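Local coordinates for endoglucanase (Thermotoga maritima, PDB 2FVG), which probably acts as a metal-dependent aminopeptidase of the M42 family, a hydrolase expected to bind two divalent metal cations per subunit, despite its endoglucanase name, at residues N34-V39 with V208-P213; G15-V20 with F193-E198; P185-Y190 with K334-V339. One frame throughout, in Å; residues are numbered along the deposited sequence.

Interaction 1 (N34-V39 with V208-P213); sequences NLYTDV and VEQLKP. With EDO (1,2-ethanediol), chain B.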
loop_
_atom_site.group_PDB
_atom_site.type_symbol
_atom_site.label_atom_id
_atom_site.label_comp_id
_atom_site.label_asym_id
_atom_site.label_seq_id
_atom_site.Cartn_x
_atom_site.Cartn_y
_atom_site.Cartn_z
ATOM N N ASN A 34 6.069 -6.189 20.507
ATOM C CA ASN A 34 7.376 -6.332 19.926
ATOM C C ASN A 34 7.339 -5.727 18.535
ATOM O O ASN A 34 6.315 -5.762 17.863
ATOM C CB ASN A 34 7.786 -7.806 19.885
ATOM C CG ASN A 34 9.229 -8.002 19.442
ATOM O OD1 ASN A 34 10.128 -7.246 19.830
ATOM N ND2 ASN A 34 9.455 -9.031 18.631
ATOM N N LEU A 35 8.456 -5.151 18.119
ATOM C CA LEU A 35 8.563 -4.525 16.818
ATOM C C LEU A 35 9.983 -4.625 16.301
ATOM O O LEU A 35 10.913 -4.174 16.973
ATOM C CB LEU A 35 8.186 -3.050 16.924
ATOM C CG LEU A 35 8.216 -2.234 15.640
ATOM C CD1 LEU A 35 7.096 -2.660 14.713
ATOM C CD2 LEU A 35 8.070 -0.779 15.965
ATOM N N TYR A 36 10.162 -5.202 15.121
ATOM C CA TYR A 36 11.499 -5.267 14.539
ATOM C C TYR A 36 11.456 -5.250 13.022
ATOM O O TYR A 36 10.419 -5.496 12.425
ATOM C CB TYR A 36 12.254 -6.511 15.032
ATOM C CG TYR A 36 11.678 -7.817 14.529
ATOM C CD1 TYR A 36 10.637 -8.448 15.209
ATOM C CD2 TYR A 36 12.181 -8.422 13.376
ATOM C CE1 TYR A 36 10.104 -9.644 14.751
ATOM C CE2 TYR A 36 11.658 -9.614 12.907
ATOM C CZ TYR A 36 10.620 -10.224 13.600
ATOM O OH TYR A 36 10.096 -11.410 13.136
ATOM N N THR A 37 12.595 -4.938 12.416
ATOM C CA THR A 37 12.748 -4.967 10.979
ATOM C C THR A 37 13.482 -6.269 10.636
ATOM O O THR A 37 14.602 -6.492 11.110
ATOM C CB THR A 37 13.564 -3.751 10.482
ATOM O OG1 THR A 37 12.845 -2.545 10.765
ATOM C CG2 THR A 37 13.809 -3.832 8.993
ATOM N N ASP A 38 12.865 -7.134 9.830
ATOM C CA ASP A 38 13.531 -8.384 9.451
ATOM C C ASP A 38 14.672 -8.068 8.494
ATOM O O ASP A 38 14.896 -6.901 8.188
ATOM C CB ASP A 38 12.558 -9.426 8.879
ATOM C CG ASP A 38 12.044 -9.076 7.489
ATOM O OD1 ASP A 38 12.491 -8.072 6.881
ATOM O OD2 ASP A 38 11.185 -9.838 6.993
ATOM N N VAL A 39 15.366 -9.091 8.005
ATOM C CA VAL A 39 16.548 -8.884 7.137
ATOM C C VAL A 39 16.271 -8.259 5.749
ATOM O O VAL A 39 17.155 -7.633 5.168
ATOM C CB VAL A 39 17.418 -10.180 7.036
ATOM C CG1 VAL A 39 16.640 -11.322 6.391
ATOM C CG2 VAL A 39 18.745 -9.926 6.297
ATOM N N VAL A 208 6.741 -15.930 6.089
ATOM C CA VAL A 208 5.947 -17.080 6.495
ATOM C C VAL A 208 6.806 -18.144 7.171
ATOM O O VAL A 208 6.379 -18.739 8.154
ATOM C CB VAL A 208 5.118 -17.633 5.316
ATOM C CG1 VAL A 208 4.890 -19.139 5.435
ATOM C CG2 VAL A 208 3.813 -16.878 5.225
ATOM N N GLU A 209 8.016 -18.370 6.664
ATOM C CA GLU A 209 8.911 -19.341 7.281
ATOM C C GLU A 209 9.350 -18.877 8.665
ATOM O O GLU A 209 9.493 -19.698 9.564
ATOM C CB GLU A 209 10.135 -19.641 6.402
ATOM N N GLN A 210 9.561 -17.572 8.837
ATOM C CA GLN A 210 9.983 -17.046 10.130
ATOM C C GLN A 210 8.826 -16.954 11.136
ATOM O O GLN A 210 9.040 -17.215 12.312
ATOM C CB GLN A 210 10.778 -15.713 10.030
ATOM C CG GLN A 210 10.001 -14.478 9.487
ATOM C CD GLN A 210 10.767 -13.124 9.561
ATOM O OE1 GLN A 210 11.045 -12.488 8.528
ATOM N NE2 GLN A 210 11.101 -12.690 10.784
ATOM N N LEU A 211 7.613 -16.614 10.694
ATOM C CA LEU A 211 6.493 -16.460 11.643
ATOM C C LEU A 211 5.575 -17.662 11.745
ATOM O O LEU A 211 4.860 -17.807 12.733
ATOM C CB LEU A 211 5.661 -15.220 11.324
ATOM C CG LEU A 211 6.364 -13.859 11.304
ATOM C CD1 LEU A 211 5.375 -12.788 10.861
ATOM C CD2 LEU A 211 6.985 -13.509 12.655
ATOM N N LYS A 212 5.576 -18.514 10.725
ATOM C CA LYS A 212 4.716 -19.701 10.720
ATOM C C LYS A 212 3.275 -19.388 11.192
ATOM O O LYS A 212 2.823 -19.920 12.202
ATOM C CB LYS A 212 5.355 -20.836 11.545
ATOM C CG LYS A 212 6.621 -21.417 10.909
ATOM C CD LYS A 212 7.190 -22.599 11.687
ATOM N N PRO A 213 2.555 -18.511 10.457
ATOM C CA PRO A 213 1.189 -18.173 10.855
ATOM C C PRO A 213 0.180 -19.271 10.545
ATOM O O PRO A 213 0.385 -20.053 9.615
ATOM C CB PRO A 213 0.874 -16.917 10.024
ATOM C CG PRO A 213 1.824 -16.968 8.825
ATOM C CD PRO A 213 3.003 -17.792 9.241
HETATM C C1 EDO B . 18.078 -8.497 10.980
HETATM O O1 EDO B . 17.950 -7.154 10.497
HETATM C C2 EDO B . 17.151 -8.698 12.176
HETATM O O2 EDO B . 16.644 -10.038 12.167
#

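Interaction 2 (G15-V20 with F193-E198); sequences GDEGKV and FTVQEE. With EDO (1,2-ethanediol), chain D.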
loop_
_atom_site.group_PDB
_atom_site.type_symbol
_atom_site.label_atom_id
_atom_site.label_comp_id
_atom_site.label_asym_id
_atom_site.label_seq_id
_atom_site.Cartn_x
_atom_site.Cartn_y
_atom_site.Cartn_z
ATOM N N GLY A 15 12.005 -0.800 -3.030
ATOM C CA GLY A 15 13.473 -0.884 -2.908
ATOM C C GLY A 15 14.006 0.261 -2.060
ATOM O O GLY A 15 15.151 0.245 -1.633
ATOM N N ASP A 16 13.153 1.240 -1.770
ATOM C CA ASP A 16 13.567 2.418 -1.009
ATOM C C ASP A 16 12.505 2.821 -0.000
ATOM O O ASP A 16 12.153 3.993 0.081
ATOM C CB ASP A 16 13.834 3.561 -1.998
ATOM C CG ASP A 16 14.499 4.779 -1.354
ATOM O OD1 ASP A 16 15.436 4.622 -0.541
ATOM O OD2 ASP A 16 14.083 5.912 -1.685
ATOM N N GLU A 17 12.024 1.869 0.798
ATOM C CA GLU A 17 10.943 2.132 1.761
ATOM C C GLU A 17 11.352 2.618 3.153
ATOM O O GLU A 17 10.508 2.644 4.067
ATOM C CB GLU A 17 10.054 0.882 1.957
ATOM C CG GLU A 17 9.505 0.172 0.708
ATOM C CD GLU A 17 10.522 -0.757 0.003
ATOM O OE1 GLU A 17 11.740 -0.719 0.314
ATOM O OE2 GLU A 17 10.088 -1.528 -0.889
ATOM N N GLY A 18 12.607 3.025 3.329
ATOM C CA GLY A 18 13.118 3.423 4.650
ATOM C C GLY A 18 12.377 4.516 5.402
ATOM O O GLY A 18 12.088 4.365 6.602
ATOM N N LYS A 19 12.082 5.621 4.719
ATOM C CA LYS A 19 11.370 6.720 5.353
ATOM C C LYS A 19 9.972 6.278 5.754
ATOM O O LYS A 19 9.519 6.601 6.858
ATOM C CB LYS A 19 11.333 7.972 4.465
ATOM C CG LYS A 19 12.700 8.607 4.208
ATOM N N VAL A 20 9.291 5.530 4.883
ATOM C CA VAL A 20 7.950 5.026 5.230
ATOM C C VAL A 20 8.030 4.107 6.436
ATOM O O VAL A 20 7.224 4.236 7.368
ATOM C CB VAL A 20 7.242 4.298 4.056
ATOM C CG1 VAL A 20 5.918 3.714 4.525
ATOM C CG2 VAL A 20 7.009 5.260 2.900
ATOM N N PHE A 193 4.370 -4.886 7.605
ATOM C CA PHE A 193 4.380 -3.817 6.615
ATOM C C PHE A 193 5.535 -4.219 5.708
ATOM O O PHE A 193 6.704 -4.194 6.111
ATOM C CB PHE A 193 4.587 -2.463 7.296
ATOM C CG PHE A 193 3.525 -2.142 8.336
ATOM C CD1 PHE A 193 3.615 -2.644 9.624
ATOM C CD2 PHE A 193 2.442 -1.334 7.997
ATOM C CE1 PHE A 193 2.574 -2.354 10.603
ATOM C CE2 PHE A 193 1.401 -1.041 8.956
ATOM C CZ PHE A 193 1.492 -1.553 10.247
ATOM N N THR A 194 5.199 -4.590 4.483
ATOM C CA THR A 194 6.166 -5.236 3.630
ATOM C C THR A 194 6.881 -4.324 2.659
ATOM O O THR A 194 6.460 -3.199 2.376
ATOM C CB THR A 194 5.498 -6.381 2.837
ATOM O OG1 THR A 194 4.584 -5.828 1.887
ATOM C CG2 THR A 194 4.729 -7.307 3.766
ATOM N N VAL A 195 7.945 -4.867 2.090
ATOM C CA VAL A 195 8.762 -4.142 1.174
ATOM C C VAL A 195 8.886 -4.995 -0.086
ATOM O O VAL A 195 8.522 -6.163 -0.067
ATOM C CB VAL A 195 10.184 -3.972 1.792
ATOM C CG1 VAL A 195 10.134 -3.142 3.053
ATOM C CG2 VAL A 195 10.871 -5.348 2.063
ATOM N N GLN A 196 9.373 -4.425 -1.180
ATOM C CA GLN A 196 9.723 -5.269 -2.318
ATOM C C GLN A 196 11.139 -5.817 -2.080
ATOM O O GLN A 196 12.071 -5.059 -1.783
ATOM C CB GLN A 196 9.658 -4.524 -3.652
ATOM C CG GLN A 196 10.306 -5.305 -4.816
ATOM C CD GLN A 196 9.854 -4.836 -6.179
ATOM O OE1 GLN A 196 10.637 -4.265 -6.944
ATOM N NE2 GLN A 196 8.570 -5.043 -6.485
ATOM N N GLU A 197 11.295 -7.134 -2.199
ATOM C CA GLU A 197 12.604 -7.770 -2.028
ATOM C C GLU A 197 13.295 -7.992 -3.388
ATOM O O GLU A 197 12.670 -7.833 -4.445
ATOM C CB GLU A 197 12.479 -9.092 -1.249
ATOM C CG GLU A 197 11.945 -10.306 -2.037
ATOM C CD GLU A 197 10.450 -10.267 -2.354
ATOM O OE1 GLU A 197 9.711 -9.396 -1.830
ATOM O OE2 GLU A 197 10.009 -11.145 -3.130
ATOM N N GLU A 198 14.577 -8.357 -3.352
ATOM C CA GLU A 198 15.341 -8.631 -4.571
ATOM C C GLU A 198 15.261 -10.121 -4.926
ATOM O O GLU A 198 15.711 -10.553 -5.996
ATOM C CB GLU A 198 16.803 -8.185 -4.408
HETATM C C1 EDO D . 7.574 -10.262 2.109
HETATM O O1 EDO D . 8.383 -9.333 1.372
HETATM C C2 EDO D . 6.116 -10.172 1.660
HETATM O O2 EDO D . 5.278 -10.940 2.537
HETATM O O HOH W 1 13.183 -3.098 -0.377
#

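Interaction 3 (P185-Y190 with K334-V339); sequences PAYDTY and KIVEVV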
loop_
_atom_site.group_PDB
_atom_site.type_symbol
_atom_site.label_atom_id
_atom_site.label_comp_id
_atom_site.label_asym_id
_atom_site.label_seq_id
_atom_site.Cartn_x
_atom_site.Cartn_y
_atom_site.Cartn_z
ATOM N N PRO A 185 -6.304 -8.729 20.581
ATOM C CA PRO A 185 -6.400 -9.898 19.684
ATOM C C PRO A 185 -6.714 -11.196 20.389
ATOM O O PRO A 185 -6.333 -11.379 21.540
ATOM C CB PRO A 185 -5.002 -10.002 19.091
ATOM C CG PRO A 185 -4.428 -8.647 19.224
ATOM C CD PRO A 185 -4.940 -8.171 20.561
ATOM N N ALA A 186 -7.434 -12.078 19.704
ATOM C CA ALA A 186 -7.754 -13.382 20.272
ATOM C C ALA A 186 -6.501 -14.260 20.278
ATOM O O ALA A 186 -6.281 -14.984 21.239
ATOM C CB ALA A 186 -8.879 -14.050 19.507
ATOM N N TYR A 187 -5.684 -14.147 19.218
ATOM C CA TYR A 187 -4.451 -14.905 19.024
ATOM C C TYR A 187 -3.294 -13.964 18.700
ATOM O O TYR A 187 -3.504 -12.854 18.208
ATOM C CB TYR A 187 -4.590 -15.906 17.835
ATOM C CG TYR A 187 -5.629 -16.941 18.086
ATOM C CD1 TYR A 187 -5.337 -18.056 18.864
ATOM C CD2 TYR A 187 -6.937 -16.781 17.621
ATOM C CE1 TYR A 187 -6.307 -19.009 19.157
ATOM C CE2 TYR A 187 -7.922 -17.728 17.912
ATOM C CZ TYR A 187 -7.592 -18.843 18.677
ATOM O OH TYR A 187 -8.538 -19.796 18.989
ATOM N N ASP A 188 -2.077 -14.422 18.950
ATOM C CA ASP A 188 -0.909 -13.623 18.647
ATOM C C ASP A 188 -1.074 -13.099 17.247
ATOM O O ASP A 188 -1.230 -13.877 16.312
ATOM C CB ASP A 188 0.368 -14.445 18.752
ATOM C CG ASP A 188 0.836 -14.639 20.178
ATOM O OD1 ASP A 188 0.120 -14.275 21.154
ATOM O OD2 ASP A 188 1.960 -15.168 20.322
ATOM N N THR A 189 -1.062 -11.780 17.097
ATOM C CA THR A 189 -1.295 -11.195 15.784
ATOM C C THR A 189 -0.113 -10.373 15.349
ATOM O O THR A 189 0.290 -9.472 16.047
ATOM C CB THR A 189 -2.588 -10.339 15.781
ATOM O OG1 THR A 189 -3.697 -11.182 16.093
ATOM C CG2 THR A 189 -2.830 -9.702 14.397
ATOM N N TYR A 190 0.459 -10.718 14.208
ATOM C CA TYR A 190 1.568 -9.953 13.643
ATOM C C TYR A 190 1.047 -8.994 12.573
ATOM O O TYR A 190 0.356 -9.407 11.643
ATOM C CB TYR A 190 2.599 -10.882 13.014
ATOM C CG TYR A 190 3.316 -11.752 14.019
ATOM C CD1 TYR A 190 2.778 -12.962 14.433
ATOM C CD2 TYR A 190 4.546 -11.362 14.546
ATOM C CE1 TYR A 190 3.444 -13.760 15.367
ATOM C CE2 TYR A 190 5.217 -12.152 15.468
ATOM C CZ TYR A 190 4.662 -13.346 15.879
ATOM O OH TYR A 190 5.336 -14.119 16.813
ATOM N N LYS A 334 -12.114 -16.000 14.999
ATOM C CA LYS A 334 -12.851 -17.034 14.278
ATOM C C LYS A 334 -12.152 -17.412 12.977
ATOM O O LYS A 334 -12.197 -18.560 12.550
ATOM C CB LYS A 334 -14.281 -16.562 14.015
ATOM C CG LYS A 334 -15.160 -16.632 15.285
ATOM C CD LYS A 334 -16.535 -16.028 15.080
ATOM N N ILE A 335 -11.478 -16.445 12.369
ATOM C CA ILE A 335 -10.781 -16.677 11.128
ATOM C C ILE A 335 -9.604 -17.637 11.335
ATOM O O ILE A 335 -9.235 -18.381 10.434
ATOM C CB ILE A 335 -10.373 -15.337 10.460
ATOM C CG1 ILE A 335 -10.190 -15.537 8.953
ATOM C CG2 ILE A 335 -9.173 -14.668 11.192
ATOM C CD1 ILE A 335 -9.760 -14.293 8.196
ATOM N N VAL A 336 -9.032 -17.628 12.534
ATOM C CA VAL A 336 -7.939 -18.529 12.874
ATOM C C VAL A 336 -8.526 -19.897 13.224
ATOM O O VAL A 336 -8.037 -20.927 12.774
ATOM C CB VAL A 336 -7.085 -17.993 14.060
ATOM C CG1 VAL A 336 -6.166 -19.063 14.591
ATOM C CG2 VAL A 336 -6.287 -16.740 13.658
ATOM N N GLU A 337 -9.595 -19.896 14.007
ATOM C CA GLU A 337 -10.233 -21.134 14.428
ATOM C C GLU A 337 -10.790 -21.980 13.266
ATOM O O GLU A 337 -10.749 -23.207 13.337
ATOM C CB GLU A 337 -11.312 -20.823 15.472
ATOM C CG GLU A 337 -10.728 -20.188 16.733
ATOM C CD GLU A 337 -11.763 -19.527 17.632
ATOM O OE1 GLU A 337 -12.955 -19.468 17.258
ATOM O OE2 GLU A 337 -11.378 -19.058 18.730
ATOM N N VAL A 338 -11.275 -21.348 12.197
ATOM C CA VAL A 338 -11.850 -22.105 11.071
ATOM C C VAL A 338 -10.853 -22.925 10.222
ATOM O O VAL A 338 -11.261 -23.798 9.455
ATOM C CB VAL A 338 -12.764 -21.242 10.115
ATOM C CG1 VAL A 338 -14.039 -20.781 10.833
ATOM C CG2 VAL A 338 -12.007 -20.066 9.497
ATOM N N VAL A 339 -9.564 -22.645 10.349
ATOM C CA VAL A 339 -8.562 -23.355 9.556
ATOM C C VAL A 339 -7.618 -24.186 10.409
ATOM O O VAL A 339 -6.536 -24.565 9.957
ATOM C CB VAL A 339 -7.747 -22.400 8.641
ATOM C CG1 VAL A 339 -8.615 -21.905 7.492
ATOM C CG2 VAL A 339 -7.133 -21.243 9.431
#

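Interaction 1 (N34-V39 with V208-P213)
Gln210 reaches out from its helix so that its terminal amide lies between the hydroxyl of Tyr36 and the carboxylate of Asp38. The amide is probably turned over in the model, so its nitrogen and oxygen may have to be exchanged, and either of its polar approaches may be a hydrogen bond. Beyond CG the glutamine is extended, and it runs antiparallel to the tyrosine, end beside end. The amide atom modelled as Gln210 NE2 is 2.9 Å from Tyr36 OH, beside the edge of the ring, while the amide plane is turned 38° from the ring. On the other flank the atom modelled as Gln210 OE1 is 3.1 Å from Asp38 OD2. Here Asp38 lies roughly perpendicular to the glutamine, with carboxylate and amide only 22° from coplanar. Strand 34-37 forms a beta hairpin with strand 43-47, and Asp38 begins the connecting turn: its OD2 is bonded to Asn42 ND2, its OD1 to Gly41 N. Both carboxylate oxygens are thus bonded within the turn, which positions the group facing Gln210. Tyr36 CG stands between its backbone N and carbonyl carbon (chi1 68°), which carries the ring across to the helix. There the methyl Leu211 CD2 lies 3.8 Å from Tyr36 OH, and the same leucine side chain packs on Tyr190 and Val192 of strand 187-194. The helix ends just after Leu211, whose carbonyl oxygen is met by Lys55 NZ.

Interaction 2 (G15-V20 with F193-E198)
One carboxylate oxygen, Glu17 OE2, accepts two backbone N-H groups from opposite faces of its plane. Gly15 N donates at 3.0 Å to Glu17 OE2 from 50° out of the plane, and Gln196 N donates to the same oxygen, also at 3.0 Å, from 41° out on the other face. Both bonds are nearly straight. The glutamate therefore ties down the turn before its own helix and the chain beyond strand 187-194 with a single atom. A bend in its side chain (chi2 79°) brings the carboxylate over Val195, whose CB is 3.7 Å from Glu17 CD. The second oxygen works through water: a molecule 2.9 Å from Glu17 OE1 donates to it and also to Gln196 O, 2.7 Å away. Buried as it is, the carboxylate has both oxygens engaged. Gly15, with positive phi, turns the chain just ahead of Glu17, the N-cap residue of helix 18-28. The gripped backbone leads directly into Glu197, the predicted proton acceptor, and Glu198, a predicted zinc ligand, although both are poorly ordered here and the Glu198 side chain is not modelled beyond CB. On the sheet side Asn42 OD1 takes Val195 N, and Thr194 OG1 bonds His61 ND1. Val195 also packs on Arg21 of helix 18-28, and Phe193 touches Ile24 and Ile28 of that helix and Cys172 and Leu175 of helix 166-180.

Interaction 3 (P185-Y190 with K334-V339)
With CG placed beside the backbone N and anti to the carbonyl carbon (chi1 -63°), Tyr187 extends its ring across to the short C-terminal helix, where Val336 holds CG1 anti to its own N and presents it to the ring. The methyl sits over one face: Val336 CG1 is 4.0 Å from the centroid of the Tyr187 ring and 16° off its normal, a CH-pi contact displaced somewhat to the rim. Val336 CB closes on the ring carbon Tyr187 CD2 at 3.8 Å. The phenol end is held by the next helical residue. Tyr187 OH donates to Glu337 OE2 at 2.9 Å, using the anti lone pair of that oxygen, and the carboxylate stands almost perpendicular to the ring, at 88°. Glu337 is extended beyond CG, and its CG is 3.2 Å from Tyr187 OH. The ring is thus fixed over a face by an apolar branch and at its hydroxyl by a carboxylate. This is packing away from the predicted metal site: it attaches the short helix starting at Lys334, near the C-terminus, to the start of strand 187-194. Lys54 lies against both Tyr187 and Val336, Val336 also rests on Leu56 of the parallel strand 55-61, and Ile335 packs into helix 256-268 through Ile258 and Ile262.

All three contacts are built around the large mixed sheet. Strand 187-194 carries a segment of interaction 3 at its beginning and of interaction 2 at its end, their centres about 27 Å apart; interaction 1 packs on it through Leu211, whose CD2 is 3.6 Å from Tyr190 CE2. Centre to centre, interaction 1 lies about 15 Å from interaction 2 and 17 Å from interaction 3. Along the chain the first segments run 15-20, 34-39 and 185-190, the second 193-198, 208-213 and 334-339, so every pair crosses. N-terminal elements are thereby joined to later ones beside the predicted catalytic residues, while the C-terminal helix packs at the other end of strand 187-194.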